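Local coordinates for protein anthranilate-CoA ligase (Stigmatella aurantiaca, PDB 4WV3) that is an AMP-binding enzyme of the ANL superfamily, built of a large N-terminal part and a smaller C-terminal domain, at residues 363-368 against 396-401; 415-420 against 454-459. All coordinates share one frame; numbering follows the deposited sequence.

Contact 1 (363-368 against 396-401); sequences IGNVLL and GDKYFV. With 3UK (5'-O-[(S)-[(2-aminobenzoyl)oxy](hydroxy)phosphoryl]adenosine), chain C.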
ATOM      1  N   ILE A 363      20.113  -8.662  13.455  1.00 29.99           N
ATOM      2  CA  ILE A 363      19.054  -7.692  13.221  1.00 24.94           C
ATOM      3  C   ILE A 363      19.611  -6.275  13.189  1.00 27.14           C
ATOM      4  O   ILE A 363      20.330  -5.860  14.099  1.00 28.49           O
ATOM      5  CB  ILE A 363      17.975  -7.772  14.316  1.00 18.13           C
ATOM      6  CG1 ILE A 363      17.576  -9.227  14.565  1.00 27.51           C
ATOM      7  CG2 ILE A 363      16.765  -6.939  13.935  1.00 19.72           C
ATOM      8  CD1 ILE A 363      16.560  -9.400  15.671  1.00 23.10           C
ATOM      9  N   GLY A 364      19.279  -5.537  12.135  1.00 20.60           N
ATOM     10  CA  GLY A 364      19.717  -4.162  11.999  1.00 17.17           C
ATOM     11  C   GLY A 364      18.637  -3.281  11.406  1.00 20.26           C
ATOM     12  O   GLY A 364      17.623  -3.773  10.910  1.00 19.94           O
ATOM     13  N   ASN A 365      18.852  -1.970  11.461  1.00 18.38           N
ATOM     14  CA  ASN A 365      17.911  -1.021  10.881  1.00 19.99           C
ATOM     15  C   ASN A 365      18.100  -0.907   9.372  1.00 19.52           C
ATOM     16  O   ASN A 365      19.225  -0.924   8.877  1.00 17.68           O
ATOM     17  CB  ASN A 365      18.058   0.352  11.540  1.00 19.26           C
ATOM     18  CG  ASN A 365      17.848   0.302  13.041  1.00 24.79           C
ATOM     19  OD1 ASN A 365      16.715   0.353  13.522  1.00 28.34           O
ATOM     20  ND2 ASN A 365      18.940   0.203  13.788  1.00 24.02           N
ATOM     21  N   VAL A 366      16.994  -0.792   8.647  1.00 16.29           N
ATOM     22  CA  VAL A 366      17.040  -0.743   7.190  1.00 17.24           C
ATOM     23  C   VAL A 366      17.313   0.657   6.653  1.00 16.59           C
ATOM     24  O   VAL A 366      16.561   1.594   6.919  1.00 21.24           O
ATOM     25  CB  VAL A 366      15.731  -1.263   6.569  1.00 17.33           C
ATOM     26  CG1 VAL A 366      15.727  -1.031   5.066  1.00 22.27           C
ATOM     27  CG2 VAL A 366      15.554  -2.731   6.882  1.00 14.21           C
ATOM     28  N   LEU A 367      18.397   0.789   5.897  1.00 17.90           N
ATOM     29  CA  LEU A 367      18.689   2.025   5.182  1.00 19.27           C
ATOM     30  C   LEU A 367      18.613   1.781   3.678  1.00 19.47           C
ATOM     31  O   LEU A 367      19.308   0.920   3.140  1.00 15.29           O
ATOM     32  CB  LEU A 367      20.062   2.574   5.574  1.00 18.67           C
ATOM     33  CG  LEU A 367      20.132   3.276   6.932  1.00 18.27           C
ATOM     34  CD1 LEU A 367      21.549   3.735   7.233  1.00 11.96           C
ATOM     35  CD2 LEU A 367      19.166   4.451   6.970  1.00 15.58           C
ATOM     36  N   LEU A 368      17.756   2.543   3.010  1.00 19.68           N
ATOM     37  CA  LEU A 368      17.517   2.362   1.584  1.00 13.52           C
ATOM     38  C   LEU A 368      18.133   3.483   0.753  1.00 16.34           C
ATOM     39  O   LEU A 368      17.972   4.663   1.063  1.00 16.39           O
ATOM     40  CB  LEU A 368      16.015   2.274   1.309  1.00 12.11           C
ATOM     41  CG  LEU A 368      15.573   2.337  -0.154  1.00 14.91           C
ATOM     42  CD1 LEU A 368      16.131   1.161  -0.943  1.00 12.95           C
ATOM     43  CD2 LEU A 368      14.056   2.386  -0.248  1.00 13.08           C
ATOM     44  N   GLY A 396      12.341   2.539   9.156  1.00 19.60           N
ATOM     45  CA  GLY A 396      11.874   2.224  10.494  1.00 15.08           C
ATOM     46  C   GLY A 396      11.626   0.738  10.674  1.00 21.76           C
ATOM     47  O   GLY A 396      10.848   0.327  11.534  1.00 22.34           O
ATOM     48  N   ASP A 397      12.296  -0.069   9.857  1.00 21.04           N
ATOM     49  CA  ASP A 397      12.126  -1.517   9.894  1.00 19.73           C
ATOM     50  C   ASP A 397      13.365  -2.231  10.417  1.00 17.66           C
ATOM     51  O   ASP A 397      14.491  -1.774  10.219  1.00 19.33           O
ATOM     52  CB  ASP A 397      11.785  -2.050   8.501  1.00 15.00           C
ATOM     53  CG  ASP A 397      10.401  -1.644   8.046  1.00 17.37           C
ATOM     54  OD1 ASP A 397       9.435  -1.867   8.806  1.00 16.77           O
ATOM     55  OD2 ASP A 397      10.280  -1.095   6.932  1.00 17.59           O
ATOM     56  N   LYS A 398      13.144  -3.357  11.086  1.00 19.56           N
ATOM     57  CA  LYS A 398      14.231  -4.229  11.509  1.00 17.69           C
ATOM     58  C   LYS A 398      14.285  -5.450  10.597  1.00 16.79           C
ATOM     59  O   LYS A 398      13.278  -6.126  10.388  1.00 19.62           O
ATOM     60  CB  LYS A 398      14.047  -4.658  12.966  1.00 19.54           C
ATOM     61  CG  LYS A 398      14.482  -3.618  13.990  1.00 22.90           C
ATOM     62  CD  LYS A 398      15.987  -3.393  13.942  1.00 24.17           C
ATOM     63  CE  LYS A 398      16.488  -2.670  15.185  1.00 19.65           C
ATOM     64  NZ  LYS A 398      15.884  -1.319  15.336  1.00 21.75           N
ATOM     65  N   TYR A 399      15.465  -5.723  10.051  1.00 20.05           N
ATOM     66  CA  TYR A 399      15.650  -6.843   9.135  1.00 16.67           C
ATOM     67  C   TYR A 399      16.911  -7.625   9.476  1.00 18.02           C
ATOM     68  O   TYR A 399      17.816  -7.113  10.133  1.00 18.06           O
ATOM     69  CB  TYR A 399      15.753  -6.339   7.694  1.00 13.62           C
ATOM     70  CG  TYR A 399      14.474  -6.428   6.891  1.00 16.83           C
ATOM     71  CD1 TYR A 399      13.494  -5.450   6.996  1.00 19.16           C
ATOM     72  CD2 TYR A 399      14.255  -7.481   6.013  1.00 20.34           C
ATOM     73  CE1 TYR A 399      12.330  -5.520   6.258  1.00 14.93           C
ATOM     74  CE2 TYR A 399      13.090  -7.563   5.271  1.00 17.72           C
ATOM     75  CZ  TYR A 399      12.132  -6.578   5.400  1.00 16.14           C
ATOM     76  OH  TYR A 399      10.969  -6.647   4.668  1.00 20.49           O
ATOM     77  N   PHE A 400      16.960  -8.874   9.026  1.00 18.59           N
ATOM     78  CA  PHE A 400      18.191  -9.652   9.065  1.00 20.22           C
ATOM     79  C   PHE A 400      18.312 -10.482   7.794  1.00 19.14           C
ATOM     80  O   PHE A 400      17.313 -10.768   7.133  1.00 15.46           O
ATOM     81  CB  PHE A 400      18.276 -10.528  10.323  1.00 20.01           C
ATOM     82  CG  PHE A 400      17.279 -11.653  10.359  1.00 22.92           C
ATOM     83  CD1 PHE A 400      17.609 -12.907   9.867  1.00 30.78           C
ATOM     84  CD2 PHE A 400      16.021 -11.463  10.905  1.00 20.91           C
ATOM     85  CE1 PHE A 400      16.698 -13.946   9.905  1.00 22.08           C
ATOM     86  CE2 PHE A 400      15.105 -12.500  10.948  1.00 20.14           C
ATOM     87  CZ  PHE A 400      15.446 -13.743  10.448  1.00 26.70           C
ATOM     88  N   VAL A 401      19.537 -10.859   7.448  1.00 21.89           N
ATOM     89  CA  VAL A 401      19.790 -11.551   6.191  1.00 19.97           C
ATOM     90  C   VAL A 401      20.137 -13.021   6.403  1.00 18.68           C
ATOM     91  O   VAL A 401      20.912 -13.364   7.295  1.00 22.26           O
ATOM     92  CB  VAL A 401      20.917 -10.863   5.396  1.00 18.65           C
ATOM     93  CG1 VAL A 401      21.081 -11.509   4.031  1.00 16.43           C
ATOM     94  CG2 VAL A 401      20.624  -9.380   5.244  1.00 23.19           C
TER
HETATM   95  C10 3UK C 601       5.787  -2.373   6.005  1.00 15.41           C
HETATM   96  C15 3UK C 601       6.243  -4.553   4.886  1.00 14.30           C
HETATM   97  C17 3UK C 601       7.172  -6.620   5.544  1.00 16.80           C
HETATM   98  C21 3UK C 601       7.182  -1.896   6.298  1.00 16.10           C
HETATM   99  C26 3UK C 601       3.950  -0.290   0.537  1.00 15.05           C
HETATM  100  C28 3UK C 601       4.456  -2.041  -1.046  1.00 16.55           C
HETATM  101  O01 3UK C 601       2.969  -0.476   2.736  1.00 18.22           O
HETATM  102  C02 3UK C 601       3.656   0.200   2.003  1.00 17.11           C
HETATM  103  O03 3UK C 601       3.883   1.570   2.309  1.00 21.84           O
HETATM  104  P04 3UK C 601       3.480   2.176   3.723  1.00 17.89           P
HETATM  105  O05 3UK C 601       3.818   3.700   3.729  1.00 26.99           O
HETATM  106  O06 3UK C 601       4.283   1.484   4.929  1.00 11.48           O
HETATM  107  C07 3UK C 601       5.556   0.869   4.673  1.00 10.92           C
HETATM  108  C08 3UK C 601       5.858  -0.068   5.807  1.00  9.51           C
HETATM  109  O09 3UK C 601       4.995  -1.224   5.729  1.00 16.06           O
HETATM  110  N11 3UK C 601       5.779  -3.250   4.879  1.00 15.39           N
HETATM  111  C12 3UK C 601       5.308  -2.948   3.632  1.00 14.80           C
HETATM  112  N13 3UK C 601       5.468  -4.043   2.839  1.00 14.71           N
HETATM  113  C14 3UK C 601       6.046  -5.052   3.592  1.00 14.12           C
HETATM  114  N16 3UK C 601       6.802  -5.346   5.837  1.00 13.53           N
HETATM  115  N18 3UK C 601       7.012  -7.151   4.340  1.00 19.80           N
HETATM  116  C19 3UK C 601       6.466  -6.433   3.347  1.00 16.53           C
HETATM  117  N20 3UK C 601       6.297  -7.010   2.060  1.00 15.28           N
HETATM  118  O22 3UK C 601       7.372  -1.808   7.697  1.00 13.20           O
HETATM  119  C23 3UK C 601       7.240  -0.571   5.702  1.00 11.91           C
HETATM  120  O24 3UK C 601       8.137   0.269   6.456  1.00 18.26           O
HETATM  121  O25 3UK C 601       1.984   2.015   3.937  1.00 14.46           O
HETATM  122  C27 3UK C 601       4.191  -1.617   0.280  1.00 15.38           C
HETATM  123  C29 3UK C 601       4.477  -1.087  -2.119  1.00 15.17           C
HETATM  124  C30 3UK C 601       4.239   0.241  -1.862  1.00 15.68           C
HETATM  125  C31 3UK C 601       3.970   0.666  -0.538  1.00 16.48           C
HETATM  126  N32 3UK C 601       3.716   2.080  -0.263  1.00 18.68           N
HETATM  127  O   HOH W   1      15.322   2.271   9.576  1.00 24.28           O
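Asp-397 OD1 is held by two hydrogen bonds, from hydroxyl O22 of 5'-O-[(S)-[(2-aminobenzoyl)oxy](hydroxy)phosphoryl]adenosine (2.3 Å, very short) and with His-409 NE2, and gains a long, weak ion pair with Arg-412. OD2 of the same carboxylate has two more: it accepts from the ligand's O24 (2.6 Å) and is bonded to Thr-395 OG1. Gripped at both oxygens, with CG anti to the carbonyl carbon (chi1 -70°), the group spans the two ribose hydroxyls, and its rotation is fixed.

Two backbone bonds join Gly-364 and Tyr-399 as an antiparallel hydrogen-bonded pair. Gly-364 N lies 2.9 Å from Tyr-399 O, Tyr-399 N returns a bond to Gly-364 O, and each donor lies nearly along the C=O axis of its acceptor. Next comes Val-366 N, which reaches Asp-397 O (3.1 Å) in the carbonyl plane. Further along, a water bridges the strands, donating to Val-366 O and accepting from Gly-396 N.

Asn-365 and Lys-398 face each other as a non-hydrogen-bonded pair and lie side by side. The lysine chain, bent at chi2 (-66°) and chi4, passes its CD over Ile-363 CG2. Lys-398 NZ donates a hydrogen bond to Asn-365 OD1 (2.6 Å) from above the amide carbonyl plane rather than along a lone pair. Asn-365 ND2 is tied to Val-351 O, which fixes the amide's orientation. On the face that carries Tyr-399, its ring is met obliquely by Val-366 CG2, 3.4 Å from Tyr-399 CD1, while Tyr-399 OH bonds to Ser-339 and sits 3.9 Å from C17 of the adenine.

One antiparallel strand pair thus carries a ribose-binding aspartate and an adenine-neighbouring tyrosine, an example of the nucleotide pocket of ANL enzymes, in which an acidic residue binds the ribose diol.

Contact 2 (415-420 against 454-459); sequences DMLKVG and IKPKAF
Ile-454 and Val-419 bury the most surface here, with Leu-417 next; the meeting is van der Waals packing of apolar side chains on one another and on backbone carbonyls, with no hydrogen bond between the segments. Val-419, with CG1 anti to the backbone N (chi1 -179°), turns CG2 to the opposing segment. Val-419 CG2 lies 3.4 Å from Ile-454 O and 3.9 Å from Pro-456 CD, so it sits against both the carbonyl and the proline ring; CG1 meanwhile rests across the aliphatic CD of Lys-455. Ile-454 answers with its branch methyl: Ile-454 CG2 comes to 3.6 Å from Lys-418 O and also touches Leu-417 CB, while the end of its side chain leads away. Leu-417 completes the patch: from the crowded position between backbone N and carbonyl carbon (chi1 38°), Leu-417 CD1 crosses the proline at about a right angle, 3.8 Å from Pro-456 CA.

The strand axes make an angle of 120°. Strand 417-419 pairs with 422-424 in a small hairpin, which packs on the start of strand 454-462 and, through Leu-417, on Pro-426 of helix 426-433. In the AMP-binding C-terminal domain, strand 454-462 runs between 439-448 and 492-496, with Pro-456 on Val-444.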
ATOM      1  N   ASP A 415       7.536  -2.158  16.904  1.00 27.91           N
ATOM      2  CA  ASP A 415       6.805  -3.385  17.198  1.00 22.05           C
ATOM      3  C   ASP A 415       7.692  -4.458  17.822  1.00 20.13           C
ATOM      4  O   ASP A 415       7.199  -5.489  18.279  1.00 22.75           O
ATOM      5  CB  ASP A 415       6.125  -3.924  15.937  1.00 21.88           C
ATOM      6  CG  ASP A 415       5.057  -2.986  15.406  1.00 26.30           C
ATOM      7  OD1 ASP A 415       4.548  -2.157  16.192  1.00 21.68           O
ATOM      8  OD2 ASP A 415       4.722  -3.083  14.207  1.00 24.09           O
ATOM      9  N   MET A 416       8.999  -4.215  17.836  1.00 17.16           N
ATOM     10  CA  MET A 416       9.935  -5.138  18.464  1.00 17.41           C
ATOM     11  C   MET A 416       9.761  -5.111  19.977  1.00 19.79           C
ATOM     12  O   MET A 416       9.624  -4.045  20.575  1.00 25.46           O
ATOM     13  CB  MET A 416      11.379  -4.781  18.099  1.00 13.83           C
ATOM     14  CG  MET A 416      11.697  -4.879  16.614  1.00 21.41           C
ATOM     15  SD  MET A 416      11.672  -6.568  15.985  1.00 15.07           S
ATOM     16  CE  MET A 416      12.958  -7.322  16.978  1.00 18.43           C
ATOM     17  N   LEU A 417       9.760  -6.287  20.593  1.00 20.47           N
ATOM     18  CA  LEU A 417       9.646  -6.376  22.043  1.00 25.71           C
ATOM     19  C   LEU A 417      10.909  -6.963  22.667  1.00 30.01           C
ATOM     20  O   LEU A 417      11.531  -7.865  22.105  1.00 31.78           O
ATOM     21  CB  LEU A 417       8.402  -7.173  22.461  1.00 22.49           C
ATOM     22  CG  LEU A 417       7.964  -8.399  21.656  1.00 25.93           C
ATOM     23  CD1 LEU A 417       7.243  -9.384  22.560  1.00 21.56           C
ATOM     24  CD2 LEU A 417       7.055  -7.995  20.503  1.00 24.11           C
ATOM     25  N   LYS A 418      11.288  -6.432  23.825  1.00 31.55           N
ATOM     26  CA  LYS A 418      12.490  -6.874  24.519  1.00 32.42           C
ATOM     27  C   LYS A 418      12.136  -7.733  25.727  1.00 32.43           C
ATOM     28  O   LYS A 418      11.608  -7.234  26.722  1.00 35.47           O
ATOM     29  CB  LYS A 418      13.325  -5.669  24.960  1.00 31.59           C
ATOM     30  CG  LYS A 418      14.563  -6.032  25.765  1.00 40.86           C
ATOM     31  CD  LYS A 418      15.223  -4.798  26.363  1.00 49.35           C
ATOM     32  CE  LYS A 418      15.819  -3.903  25.290  1.00 47.18           C
ATOM     33  NZ  LYS A 418      16.937  -4.572  24.567  1.00 44.66           N
ATOM     34  N   VAL A 419      12.429  -9.025  25.637  1.00 27.43           N
ATOM     35  CA  VAL A 419      12.141  -9.949  26.728  1.00 27.69           C
ATOM     36  C   VAL A 419      13.423 -10.509  27.334  1.00 29.35           C
ATOM     37  O   VAL A 419      14.087 -11.355  26.736  1.00 30.77           O
ATOM     38  CB  VAL A 419      11.243 -11.108  26.262  1.00 21.73           C
ATOM     39  CG1 VAL A 419      10.935 -12.042  27.422  1.00 24.24           C
ATOM     40  CG2 VAL A 419       9.960 -10.568  25.652  1.00 22.51           C
ATOM     41  N   GLY A 420      13.765 -10.031  28.527  1.00 33.79           N
ATOM     42  CA  GLY A 420      14.962 -10.479  29.216  1.00 29.23           C
ATOM     43  C   GLY A 420      16.232  -9.988  28.550  1.00 41.69           C
ATOM     44  O   GLY A 420      17.254 -10.676  28.556  1.00 43.70           O
ATOM     45  N   ILE A 454       8.305  -7.169  30.414  1.00 39.69           N
ATOM     46  CA  ILE A 454       7.588  -7.285  29.147  1.00 38.33           C
ATOM     47  C   ILE A 454       7.612  -8.721  28.626  1.00 33.56           C
ATOM     48  O   ILE A 454       8.673  -9.339  28.505  1.00 32.56           O
ATOM     49  CB  ILE A 454       8.116  -6.292  28.079  1.00 40.72           C
ATOM     50  CG1 ILE A 454       7.337  -4.973  28.139  1.00 34.95           C
ATOM     51  CG2 ILE A 454       7.983  -6.872  26.678  1.00 29.56           C
ATOM     52  CD1 ILE A 454       7.429  -4.244  29.464  1.00 48.19           C
ATOM     53  N   LYS A 455       6.421  -9.246  28.355  1.00 30.42           N
ATOM     54  CA  LYS A 455       6.254 -10.601  27.851  1.00 26.31           C
ATOM     55  C   LYS A 455       5.351 -10.571  26.625  1.00 24.29           C
ATOM     56  O   LYS A 455       4.485  -9.702  26.513  1.00 26.44           O
ATOM     57  CB  LYS A 455       5.642 -11.497  28.928  1.00 29.25           C
ATOM     58  CG  LYS A 455       6.475 -11.614  30.191  1.00 25.61           C
ATOM     59  CD  LYS A 455       7.810 -12.278  29.909  1.00 33.22           C
ATOM     60  CE  LYS A 455       8.686 -12.297  31.150  1.00 38.54           C
ATOM     61  NZ  LYS A 455       8.036 -13.017  32.279  1.00 37.68           N
ATOM     62  N   PRO A 456       5.553 -11.516  25.695  1.00 24.78           N
ATOM     63  CA  PRO A 456       4.742 -11.561  24.475  1.00 21.49           C
ATOM     64  C   PRO A 456       3.282 -11.902  24.757  1.00 20.65           C
ATOM     65  O   PRO A 456       2.997 -12.858  25.479  1.00 17.66           O
ATOM     66  CB  PRO A 456       5.390 -12.689  23.664  1.00 22.16           C
ATOM     67  CG  PRO A 456       6.766 -12.831  24.221  1.00 25.56           C
ATOM     68  CD  PRO A 456       6.633 -12.517  25.676  1.00 24.29           C
ATOM     69  N   LYS A 457       2.369 -11.118  24.194  1.00 22.14           N
ATOM     70  CA  LYS A 457       0.948 -11.434  24.245  1.00 19.47           C
ATOM     71  C   LYS A 457       0.396 -11.555  22.831  1.00 19.04           C
ATOM     72  O   LYS A 457       0.624 -10.684  21.992  1.00 20.16           O
ATOM     73  CB  LYS A 457       0.172 -10.366  25.013  1.00 20.52           C
ATOM     74  CG  LYS A 457      -1.336 -10.498  24.865  1.00 23.15           C
ATOM     75  CD  LYS A 457      -2.076  -9.500  25.735  1.00 28.04           C
ATOM     76  CE  LYS A 457      -1.837  -9.766  27.211  1.00 42.83           C
ATOM     77  NZ  LYS A 457      -2.655  -8.865  28.071  1.00 44.09           N
ATOM     78  N   ALA A 458      -0.333 -12.635  22.572  1.00 20.03           N
ATOM     79  CA  ALA A 458      -0.853 -12.895  21.236  1.00 14.78           C
ATOM     80  C   ALA A 458      -2.361 -12.685  21.145  1.00 18.56           C
ATOM     81  O   ALA A 458      -3.132 -13.330  21.854  1.00 22.08           O
ATOM     82  CB  ALA A 458      -0.488 -14.302  20.794  1.00 20.24           C
ATOM     83  N   PHE A 459      -2.771 -11.775  20.267  1.00 21.45           N
ATOM     84  CA  PHE A 459      -4.182 -11.580  19.965  1.00 20.31           C
ATOM     85  C   PHE A 459      -4.531 -12.367  18.709  1.00 23.99           C
ATOM     86  O   PHE A 459      -4.069 -12.043  17.617  1.00 21.29           O
ATOM     87  CB  PHE A 459      -4.492 -10.096  19.768  1.00 18.21           C
ATOM     88  CG  PHE A 459      -4.287  -9.265  21.001  1.00 23.40           C
ATOM     89  CD1 PHE A 459      -5.331  -9.040  21.882  1.00 27.17           C
ATOM     90  CD2 PHE A 459      -3.048  -8.712  21.282  1.00 18.70           C
ATOM     91  CE1 PHE A 459      -5.146  -8.276  23.019  1.00 24.45           C
ATOM     92  CE2 PHE A 459      -2.857  -7.949  22.416  1.00 27.71           C
ATOM     93  CZ  PHE A 459      -3.907  -7.729  23.286  1.00 24.51           C
TER

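Overall arrangement
From the N terminus, the chain passes through most of the large N-terminal part before strand 364-369, and contact 1 closes the loop that runs through helix 381-387 back along strand 392-401. Strand 407-412 then extends the same sheet, and the chain leaves it for 415-420, where contact 2 opens; a second loop, through helix 426-433 and strand 439-448, closes at 454-459. The loops follow in series, neither nesting nor crossing. The centres of the two contacts lie about 19 Å apart, yet they meet where Lys-398 CG packs on Met-416 CG at 4.0 Å. Together they join the antiparallel sheet that contributes Asp-397 to the ligand pocket, through a short hairpin, to the three-stranded sheet of the C-terminal domain.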